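Local coordinates for Rep protein (Adeno-associated virus - 5, PDB 1M55) that probably acts as the origin-binding endonuclease of viral DNA replication, related to rolling-circle initiators, and holds zinc ions in its catalytic domain, at residues 7-12 against 128-133; 61-66 against 109-114; 32-37 against 48-53. All coordinates share one frame; numbering follows the deposited sequence.

Contact 1 (7-12 against 128-133)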
loop_
_atom_site.group_PDB
_atom_site.type_symbol
_atom_site.label_atom_id
_atom_site.label_comp_id
_atom_site.label_asym_id
_atom_site.label_seq_id
_atom_site.Cartn_x
_atom_site.Cartn_y
_atom_site.Cartn_z
ATOM N N VAL A 7 -0.920 -5.875 5.006
ATOM C CA VAL A 7 -1.744 -4.935 5.739
ATOM C C VAL A 7 -2.420 -4.078 4.681
ATOM O O VAL A 7 -1.754 -3.536 3.791
ATOM C CB VAL A 7 -0.907 -4.039 6.679
ATOM C CG1 VAL A 7 -1.817 -3.071 7.420
ATOM C CG2 VAL A 7 -0.121 -4.897 7.666
ATOM N N ILE A 8 -3.746 -4.035 4.707
ATOM C CA ILE A 8 -4.465 -3.218 3.745
ATOM C C ILE A 8 -4.860 -1.919 4.435
ATOM O O ILE A 8 -5.438 -1.935 5.528
ATOM C CB ILE A 8 -5.706 -3.939 3.171
ATOM C CG1 ILE A 8 -5.259 -5.138 2.326
ATOM C CG2 ILE A 8 -6.528 -2.975 2.306
ATOM C CD1 ILE A 8 -6.403 -5.965 1.764
ATOM N N VAL A 9 -4.449 -0.806 3.840
ATOM C CA VAL A 9 -4.759 0.503 4.384
ATOM C C VAL A 9 -5.717 1.250 3.462
ATOM O O VAL A 9 -5.409 1.488 2.292
ATOM C CB VAL A 9 -3.482 1.363 4.579
ATOM C CG1 VAL A 9 -3.847 2.721 5.179
ATOM C CG2 VAL A 9 -2.487 0.645 5.476
ATOM N N ARG A 10 -6.902 1.562 3.972
ATOM C CA ARG A 10 -7.885 2.319 3.208
ATOM C C ARG A 10 -7.451 3.774 3.326
ATOM O O ARG A 10 -7.195 4.265 4.426
ATOM C CB ARG A 10 -9.285 2.086 3.770
ATOM C CG ARG A 10 -9.793 0.689 3.455
ATOM C CD ARG A 10 -11.084 0.375 4.167
ATOM N NE ARG A 10 -11.666 -0.865 3.667
ATOM C CZ ARG A 10 -12.689 -1.493 4.235
ATOM N NH1 ARG A 10 -13.251 -1.001 5.331
ATOM N NH2 ARG A 10 -13.163 -2.607 3.694
ATOM N N VAL A 11 -7.319 4.435 2.185
ATOM C CA VAL A 11 -6.842 5.816 2.123
ATOM C C VAL A 11 -7.907 6.899 2.321
ATOM O O VAL A 11 -8.788 7.080 1.477
ATOM C CB VAL A 11 -6.086 6.057 0.782
ATOM C CG1 VAL A 11 -5.590 7.489 0.684
ATOM C CG2 VAL A 11 -4.919 5.091 0.667
ATOM N N PRO A 12 -7.823 7.645 3.439
ATOM C CA PRO A 12 -8.777 8.716 3.746
ATOM C C PRO A 12 -8.413 9.971 2.946
ATOM O O PRO A 12 -7.235 10.305 2.828
ATOM C CB PRO A 12 -8.556 8.955 5.248
ATOM C CG PRO A 12 -7.756 7.747 5.726
ATOM C CD PRO A 12 -6.881 7.467 4.553
ATOM N N ASN A 128 -14.145 2.473 8.533
ATOM C CA ASN A 128 -14.097 1.238 9.300
ATOM C C ASN A 128 -12.881 0.401 8.921
ATOM O O ASN A 128 -12.571 0.258 7.741
ATOM C CB ASN A 128 -15.370 0.417 9.080
ATOM C CG ASN A 128 -15.414 -0.832 9.950
ATOM O OD1 ASN A 128 -15.212 -0.763 11.164
ATOM N ND2 ASN A 128 -15.667 -1.978 9.331
ATOM N N ASP A 129 -12.187 -0.117 9.933
ATOM C CA ASP A 129 -11.012 -0.969 9.753
ATOM C C ASP A 129 -10.095 -0.432 8.666
ATOM O O ASP A 129 -9.690 -1.172 7.771
ATOM C CB ASP A 129 -11.442 -2.403 9.393
ATOM C CG ASP A 129 -12.355 -3.026 10.438
ATOM O OD1 ASP A 129 -12.090 -2.870 11.651
ATOM O OD2 ASP A 129 -13.343 -3.680 10.039
ATOM N N TRP A 130 -9.741 0.846 8.760
ATOM C CA TRP A 130 -8.895 1.445 7.739
ATOM C C TRP A 130 -7.450 0.937 7.693
ATOM O O TRP A 130 -6.754 1.159 6.711
ATOM C CB TRP A 130 -8.998 2.976 7.750
ATOM C CG TRP A 130 -8.306 3.663 8.870
ATOM C CD1 TRP A 130 -8.742 3.788 10.160
ATOM C CD2 TRP A 130 -7.052 4.350 8.797
ATOM N NE1 TRP A 130 -7.832 4.511 10.893
ATOM C CE2 TRP A 130 -6.786 4.868 10.084
ATOM C CE3 TRP A 130 -6.128 4.581 7.767
ATOM C CZ2 TRP A 130 -5.630 5.604 10.369
ATOM C CZ3 TRP A 130 -4.979 5.315 8.052
ATOM C CH2 TRP A 130 -4.743 5.816 9.345
ATOM N N VAL A 131 -6.987 0.302 8.766
ATOM C CA VAL A 131 -5.650 -0.302 8.789
ATOM C C VAL A 131 -5.926 -1.724 9.261
ATOM O O VAL A 131 -6.186 -1.950 10.447
ATOM C CB VAL A 131 -4.676 0.397 9.759
ATOM C CG1 VAL A 131 -3.334 -0.336 9.771
ATOM C CG2 VAL A 131 -4.455 1.837 9.334
ATOM N N ALA A 132 -5.922 -2.671 8.329
ATOM C CA ALA A 132 -6.241 -4.056 8.656
ATOM C C ALA A 132 -5.206 -5.092 8.237
ATOM O O ALA A 132 -4.782 -5.131 7.080
ATOM C CB ALA A 132 -7.600 -4.417 8.047
ATOM N N ILE A 133 -4.817 -5.946 9.179
ATOM C CA ILE A 133 -3.866 -7.019 8.900
ATOM C C ILE A 133 -4.670 -8.169 8.280
ATOM O O ILE A 133 -5.711 -8.568 8.816
ATOM C CB ILE A 133 -3.212 -7.557 10.192
ATOM C CG1 ILE A 133 -2.472 -6.438 10.926
ATOM C CG2 ILE A 133 -2.255 -8.699 9.859
ATOM C CD1 ILE A 133 -2.040 -6.824 12.327
HETATM O O HOH W 1 -8.306 -1.776 5.405
HETATM O O HOH W 2 -15.359 -2.714 6.485
#
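Val7 and Val131 meet methyl to methyl, with Val7 CG1 3.9 Å from Val131 CG1. Two residues on, Val9 CG1 lies 3.9 Å from Trp130 CE3, and these two side chains run side by side in the same direction. The indole of Trp130 carries Val131 CG2 over one face, offset toward the rim. The side chains of Pro12 and Trp130 cross at about a right angle, with Pro12 CG 4.1 Å from Trp130 CE3. Helices 50-71 and 101-118 cover this apolar face.

The backbones behind these side chains form an antiparallel ladder. Ile8 and Ala132 are the hydrogen-bonded pair. Ile8 N binds Ala132 O at 2.8 Å, and Ala132 N returns a nearly straight bond (174°) to Ile8 O at 2.9 Å. Val7 with Ile133 and Val9 with Val131 are non-hydrogen-bonded pairs. Trp130 O takes the N-H of Arg10, N to O 2.8 Å, and a CA-H contact from Val9 CA at 3.1 Å.

At the polar edge Arg10, extended from CG to NE, has NH1 2.8 Å from Asn128 O, a weak bond. One water links Arg10 NH1 to Asn128 ND2. Another donates to both Ile8 O and Asp129 O, bridging the first strand to the loop just before strand 131-133.

Ile8 points to the other face of the sheet and touches His89 and His91, which bind zinc. The chemistry thus divides the ladder: valines and indole pack on the helix-covered side, while backbone bonds and water tie down the edge.

Contact 2 (61-66 against 109-114)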
loop_
_atom_site.group_PDB
_atom_site.type_symbol
_atom_site.label_atom_id
_atom_site.label_comp_id
_atom_site.label_asym_id
_atom_site.label_seq_id
_atom_site.Cartn_x
_atom_site.Cartn_y
_atom_site.Cartn_z
ATOM N N ARG A 61 5.209 5.633 2.945
ATOM C CA ARG A 61 6.510 5.950 3.527
ATOM C C ARG A 61 6.483 5.956 5.054
ATOM O O ARG A 61 7.345 5.357 5.695
ATOM C CB ARG A 61 7.034 7.279 2.987
ATOM C CG ARG A 61 7.339 7.252 1.495
ATOM C CD ARG A 61 7.795 8.621 1.016
ATOM N NE ARG A 61 7.976 8.682 -0.433
ATOM C CZ ARG A 61 9.102 8.367 -1.066
ATOM N NH1 ARG A 61 10.163 7.958 -0.385
ATOM N NH2 ARG A 61 9.176 8.493 -2.383
ATOM N N VAL A 62 5.489 6.611 5.646
ATOM C CA VAL A 62 5.395 6.656 7.103
ATOM C C VAL A 62 5.250 5.239 7.674
ATOM O O VAL A 62 5.895 4.888 8.673
ATOM C CB VAL A 62 4.230 7.558 7.573
ATOM C CG1 VAL A 62 4.017 7.411 9.078
ATOM C CG2 VAL A 62 4.536 9.018 7.225
ATOM N N PHE A 63 4.449 4.417 7.002
ATOM C CA PHE A 63 4.222 3.038 7.416
ATOM C C PHE A 63 5.542 2.272 7.392
ATOM O O PHE A 63 5.921 1.645 8.382
ATOM C CB PHE A 63 3.214 2.370 6.465
ATOM C CG PHE A 63 2.832 0.963 6.857
ATOM C CD1 PHE A 63 1.585 0.705 7.418
ATOM C CD2 PHE A 63 3.708 -0.101 6.658
ATOM C CE1 PHE A 63 1.219 -0.596 7.778
ATOM C CE2 PHE A 63 3.352 -1.401 7.014
ATOM C CZ PHE A 63 2.104 -1.647 7.574
ATOM N N LEU A 64 6.241 2.330 6.263
ATOM C CA LEU A 64 7.503 1.613 6.110
ATOM C C LEU A 64 8.590 2.047 7.078
ATOM O O LEU A 64 9.306 1.207 7.619
ATOM C CB LEU A 64 8.009 1.707 4.667
ATOM C CG LEU A 64 7.124 0.986 3.642
ATOM C CD1 LEU A 64 7.572 1.317 2.227
ATOM C CD2 LEU A 64 7.142 -0.516 3.890
ATOM N N TYR A 65 8.710 3.351 7.310
ATOM C CA TYR A 65 9.730 3.859 8.221
ATOM C C TYR A 65 9.454 3.376 9.641
ATOM O O TYR A 65 10.373 2.968 10.357
ATOM C CB TYR A 65 9.806 5.392 8.152
ATOM C CG TYR A 65 10.177 5.924 6.774
ATOM C CD1 TYR A 65 10.036 7.280 6.462
ATOM C CD2 TYR A 65 10.613 5.061 5.763
ATOM C CE1 TYR A 65 10.314 7.755 5.178
ATOM C CE2 TYR A 65 10.887 5.527 4.477
ATOM C CZ TYR A 65 10.734 6.871 4.193
ATOM O OH TYR A 65 10.981 7.320 2.914
ATOM N N GLU A 66 8.182 3.363 10.025
ATOM C CA GLU A 66 7.794 2.907 11.353
ATOM C C GLU A 66 8.037 1.395 11.443
ATOM O O GLU A 66 8.510 0.891 12.464
ATOM C CB GLU A 66 6.326 3.246 11.617
ATOM C CG GLU A 66 5.951 3.385 13.091
ATOM C CD GLU A 66 6.622 4.566 13.791
ATOM O OE1 GLU A 66 7.162 5.478 13.116
ATOM O OE2 GLU A 66 6.593 4.584 15.036
ATOM N N SER A 109 -0.828 -1.348 15.258
ATOM C CA SER A 109 -1.635 -0.388 16.006
ATOM C C SER A 109 -0.801 0.889 16.224
ATOM O O SER A 109 -1.307 2.012 16.093
ATOM C CB SER A 109 -2.044 -0.990 17.352
ATOM O OG SER A 109 -2.832 -0.080 18.099
ATOM N N GLN A 110 0.479 0.711 16.538
ATOM C CA GLN A 110 1.379 1.843 16.740
ATOM C C GLN A 110 1.600 2.586 15.422
ATOM O O GLN A 110 1.679 3.816 15.400
ATOM C CB GLN A 110 2.716 1.377 17.319
ATOM C CG GLN A 110 2.637 0.954 18.778
ATOM C CD GLN A 110 3.972 0.480 19.327
ATOM O OE1 GLN A 110 4.998 1.150 19.175
ATOM N NE2 GLN A 110 3.966 -0.679 19.976
ATOM N N ILE A 111 1.710 1.838 14.326
ATOM C CA ILE A 111 1.897 2.451 13.017
ATOM C C ILE A 111 0.663 3.285 12.676
ATOM O O ILE A 111 0.786 4.411 12.199
ATOM C CB ILE A 111 2.154 1.401 11.916
ATOM C CG1 ILE A 111 3.459 0.651 12.209
ATOM C CG2 ILE A 111 2.232 2.085 10.557
ATOM C CD1 ILE A 111 3.798 -0.439 11.215
ATOM N N ARG A 112 -0.524 2.748 12.953
ATOM C CA ARG A 112 -1.764 3.474 12.692
ATOM C C ARG A 112 -1.768 4.800 13.458
ATOM O O ARG A 112 -2.113 5.846 12.901
ATOM C CB ARG A 112 -2.980 2.633 13.088
ATOM C CG ARG A 112 -4.312 3.353 12.898
ATOM C CD ARG A 112 -5.496 2.425 13.099
ATOM N NE ARG A 112 -5.515 1.831 14.431
ATOM C CZ ARG A 112 -5.547 0.522 14.665
ATOM N NH1 ARG A 112 -5.567 -0.343 13.655
ATOM N NH2 ARG A 112 -5.542 0.073 15.913
ATOM N N ALA A 113 -1.369 4.753 14.727
ATOM C CA ALA A 113 -1.313 5.957 15.554
ATOM C C ALA A 113 -0.346 6.982 14.948
ATOM O O ALA A 113 -0.621 8.186 14.942
ATOM C CB ALA A 113 -0.895 5.598 16.973
ATOM N N GLN A 114 0.782 6.501 14.430
ATOM C CA GLN A 114 1.772 7.378 13.806
ATOM C C GLN A 114 1.190 8.015 12.540
ATOM O O GLN A 114 1.412 9.200 12.272
ATOM C CB GLN A 114 3.049 6.597 13.487
ATOM C CG GLN A 114 4.101 7.371 12.697
ATOM C CD GLN A 114 4.794 8.466 13.501
ATOM O OE1 GLN A 114 4.362 8.838 14.592
ATOM N NE2 GLN A 114 5.878 8.991 12.952
HETATM O O HOH W 3 5.222 3.275 17.264
#
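Phe63 and Ile111 form the aromatic part of this helix-helix contact. Ile111 CD1 stands over the centre of the Phe63 ring, 4.2 Å from the centroid and close to the ring normal. This is a CH-pi contact. The other branch of the same isoleucine also reaches the ring, with Ile111 CG2 3.5 Å from Phe63 CD1. The two side chains cross at a slant, and both branches of Ile111 are used on one phenyl group.

Aliphatic contacts continue on the outer side. Val62 CG1 packs 3.6 Å from Gln114 CG, and these side chains cross at about a right angle. Glu66 and Ile111 slide past each other in opposite directions, with Glu66 CG 3.8 Å from Ile111 CG1. The methylene groups of Glu66 and Gln114 thus serve as apolar surface.

The polar ends meet without a direct hydrogen bond between the helices. Glu66 bends at chi2 (66°), which brings its CD beside Gln114. Glu66 OE1 then lies 3.6 Å from Gln114 CG. The carboxylate and amide planes are 33° apart. The other oxygen, Glu66 OE2, makes a salt bridge to Lys69 in its own helix. A water donates to Glu66 OE2 and to Gln110 OE1, 2.9 Å from each, and so joins the two helices.

The segment axes approach to 9.5 Å, with their directions 137° apart. Phe63 touches Thr92 and Val94 of strand 88-95, placing its ring between helix 101-118 and the sheet. Val62 also touches Leu115 and Val118. Ile111 reaches Trp67 and Phe70, further along helix 50-71.

Contact 3 (32-37 against 48-53)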
loop_
_atom_site.group_PDB
_atom_site.type_symbol
_atom_site.label_atom_id
_atom_site.label_comp_id
_atom_site.label_asym_id
_atom_site.label_seq_id
_atom_site.Cartn_x
_atom_site.Cartn_y
_atom_site.Cartn_z
ATOM N N GLY A 32 -2.200 20.370 -4.325
ATOM C CA GLY A 32 -1.022 20.944 -4.957
ATOM C C GLY A 32 0.100 20.033 -5.428
ATOM O O GLY A 32 1.021 20.491 -6.106
ATOM N N GLN A 33 0.054 18.760 -5.064
ATOM C CA GLN A 33 1.108 17.835 -5.468
ATOM C C GLN A 33 0.941 17.333 -6.904
ATOM O O GLN A 33 -0.063 16.706 -7.241
ATOM C CB GLN A 33 1.165 16.650 -4.502
ATOM C CG GLN A 33 2.216 15.607 -4.848
ATOM C CD GLN A 33 3.620 16.130 -4.693
ATOM O OE1 GLN A 33 4.025 16.518 -3.602
ATOM N NE2 GLN A 33 4.374 16.146 -5.783
ATOM N N ILE A 34 1.941 17.587 -7.741
ATOM C CA ILE A 34 1.906 17.148 -9.134
ATOM C C ILE A 34 2.719 15.861 -9.266
ATOM O O ILE A 34 3.849 15.779 -8.774
ATOM C CB ILE A 34 2.531 18.203 -10.090
ATOM C CG1 ILE A 34 1.872 19.571 -9.900
ATOM C CG2 ILE A 34 2.398 17.744 -11.543
ATOM C CD1 ILE A 34 0.441 19.645 -10.361
ATOM N N TRP A 35 2.133 14.853 -9.901
ATOM C CA TRP A 35 2.812 13.583 -10.119
ATOM C C TRP A 35 3.146 13.438 -11.594
ATOM O O TRP A 35 2.410 13.930 -12.451
ATOM C CB TRP A 35 1.927 12.407 -9.691
ATOM C CG TRP A 35 1.834 12.237 -8.214
ATOM C CD1 TRP A 35 1.020 12.920 -7.355
ATOM C CD2 TRP A 35 2.597 11.330 -7.410
ATOM N NE1 TRP A 35 1.234 12.496 -6.068
ATOM C CE2 TRP A 35 2.196 11.520 -6.071
ATOM C CE3 TRP A 35 3.584 10.368 -7.695
ATOM C CZ2 TRP A 35 2.745 10.789 -5.012
ATOM C CZ3 TRP A 35 4.131 9.639 -6.642
ATOM C CH2 TRP A 35 3.708 9.854 -5.318
ATOM N N GLU A 36 4.262 12.780 -11.880
ATOM C CA GLU A 36 4.691 12.536 -13.253
ATOM C C GLU A 36 5.087 11.072 -13.347
ATOM O O GLU A 36 5.589 10.492 -12.380
ATOM C CB GLU A 36 5.888 13.410 -13.628
ATOM C CG GLU A 36 5.577 14.899 -13.710
ATOM C CD GLU A 36 6.742 15.723 -14.238
ATOM O OE1 GLU A 36 6.494 16.837 -14.751
ATOM O OE2 GLU A 36 7.903 15.264 -14.143
ATOM N N LEU A 37 4.818 10.464 -14.492
ATOM C CA LEU A 37 5.163 9.069 -14.703
ATOM C C LEU A 37 6.648 8.962 -15.006
ATOM O O LEU A 37 7.202 9.820 -15.692
ATOM C CB LEU A 37 4.380 8.506 -15.892
ATOM C CG LEU A 37 2.867 8.392 -15.779
ATOM C CD1 LEU A 37 2.287 8.111 -17.154
ATOM C CD2 LEU A 37 2.490 7.298 -14.794
ATOM N N VAL A 48 -4.903 8.035 -13.261
ATOM C CA VAL A 48 -4.352 8.041 -11.908
ATOM C C VAL A 48 -4.948 9.226 -11.144
ATOM O O VAL A 48 -4.918 10.362 -11.627
ATOM C CB VAL A 48 -2.812 8.166 -11.932
ATOM C CG1 VAL A 48 -2.264 8.253 -10.513
ATOM C CG2 VAL A 48 -2.198 6.973 -12.667
ATOM N N GLU A 49 -5.505 8.956 -9.969
ATOM C CA GLU A 49 -6.109 9.994 -9.139
ATOM C C GLU A 49 -5.019 10.576 -8.238
ATOM O O GLU A 49 -4.738 10.049 -7.161
ATOM C CB GLU A 49 -7.250 9.403 -8.308
ATOM C CG GLU A 49 -8.344 8.727 -9.142
ATOM C CD GLU A 49 -8.983 9.654 -10.164
ATOM O OE1 GLU A 49 -9.057 10.879 -9.919
ATOM O OE2 GLU A 49 -9.420 9.153 -11.221
ATOM N N GLN A 50 -4.436 11.690 -8.674
ATOM C CA GLN A 50 -3.334 12.319 -7.953
ATOM C C GLN A 50 -3.529 12.738 -6.493
ATOM O O GLN A 50 -2.640 12.506 -5.666
ATOM C CB GLN A 50 -2.720 13.443 -8.794
ATOM C CG GLN A 50 -2.032 12.925 -10.060
ATOM C CD GLN A 50 -1.377 14.025 -10.882
ATOM O OE1 GLN A 50 -0.692 14.899 -10.341
ATOM N NE2 GLN A 50 -1.567 13.978 -12.196
ATOM N N PRO A 51 -4.683 13.341 -6.142
ATOM C CA PRO A 51 -4.864 13.737 -4.739
ATOM C C PRO A 51 -4.798 12.525 -3.807
ATOM O O PRO A 51 -4.134 12.559 -2.766
ATOM C CB PRO A 51 -6.256 14.370 -4.740
ATOM C CG PRO A 51 -6.344 14.963 -6.111
ATOM C CD PRO A 51 -5.788 13.849 -6.973
ATOM N N GLN A 52 -5.463 11.442 -4.204
ATOM C CA GLN A 52 -5.464 10.217 -3.412
ATOM C C GLN A 52 -4.073 9.581 -3.401
ATOM O O GLN A 52 -3.626 9.069 -2.374
ATOM C CB GLN A 52 -6.504 9.229 -3.947
ATOM C CG GLN A 52 -7.953 9.614 -3.640
ATOM C CD GLN A 52 -8.548 10.623 -4.615
ATOM O OE1 GLN A 52 -7.897 11.067 -5.560
ATOM N NE2 GLN A 52 -9.803 10.980 -4.385
ATOM N N LEU A 53 -3.387 9.621 -4.540
ATOM C CA LEU A 53 -2.039 9.066 -4.639
ATOM C C LEU A 53 -1.086 9.820 -3.705
ATOM O O LEU A 53 -0.201 9.224 -3.088
ATOM C CB LEU A 53 -1.534 9.141 -6.081
ATOM C CG LEU A 53 -0.091 8.707 -6.349
ATOM C CD1 LEU A 53 0.165 7.286 -5.849
ATOM C CD2 LEU A 53 0.191 8.823 -7.840
#
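Gln50 reaches Trp35 with a chain extended beyond CG (chi2 -178°), which carries its CD out from the helix start toward the loop. Leu53 CG is anti to the backbone N, against Trp35 CE2, and chi2 sets CD2 over the indole face. Gln50 OE1 accepts the backbone N-H of Trp35, N to OE1 2.9 Å. The bond is fairly straight at hydrogen (161°), but the donor stands well above the plane of the amide carbonyl. The same oxygen lies at the edge of the indole, in its plane, 3.7 Å from Trp35 CB. Ring and amide planes are 80° apart.

Leu53 CD2 lies 3.7 Å from the centroid of the five-membered ring. This is a CH-pi contact, and Leu53 CD2 comes within 3.5 Å of Trp35 CD2. Trp35 NE1 is hydrogen-bonded to Thr54 OG1, and Trp164 of strand 162-167 packs edge-to-face with the indole.

Trp35 is therefore gripped at its backbone by an amide, at its ring nitrogen by a hydroxyl and over its face by a methyl. Together these fasten the loop after helix 24-32 to the first turn of helix 50-71.

In the fold
Contacts 1 and 2 share one core, their centres 12 Å apart. Val7 CG1 lies 3.9 Å from Phe63 CE1, and Trp130 CZ2 lies 3.6 Å from Arg112 CG. Contact 3 sits at the surface, about 20 Å from contact 1 between centres, yet Val11 CG1 comes to 4.0 Å from Gln52 O. Contacts 2 and 3 do not touch, but both use helix 50-71. Contact 1 is nearest a bound zinc: the side chain of Ile8 is about 6 Å away, against about 14 Å for Phe63 and Leu53. Glu82, His89 and His91 bind one zinc, Gln73 and Glu95 the other. His-Leu-His at 89-91 fits the HUH motif of rolling-circle Rep nucleases.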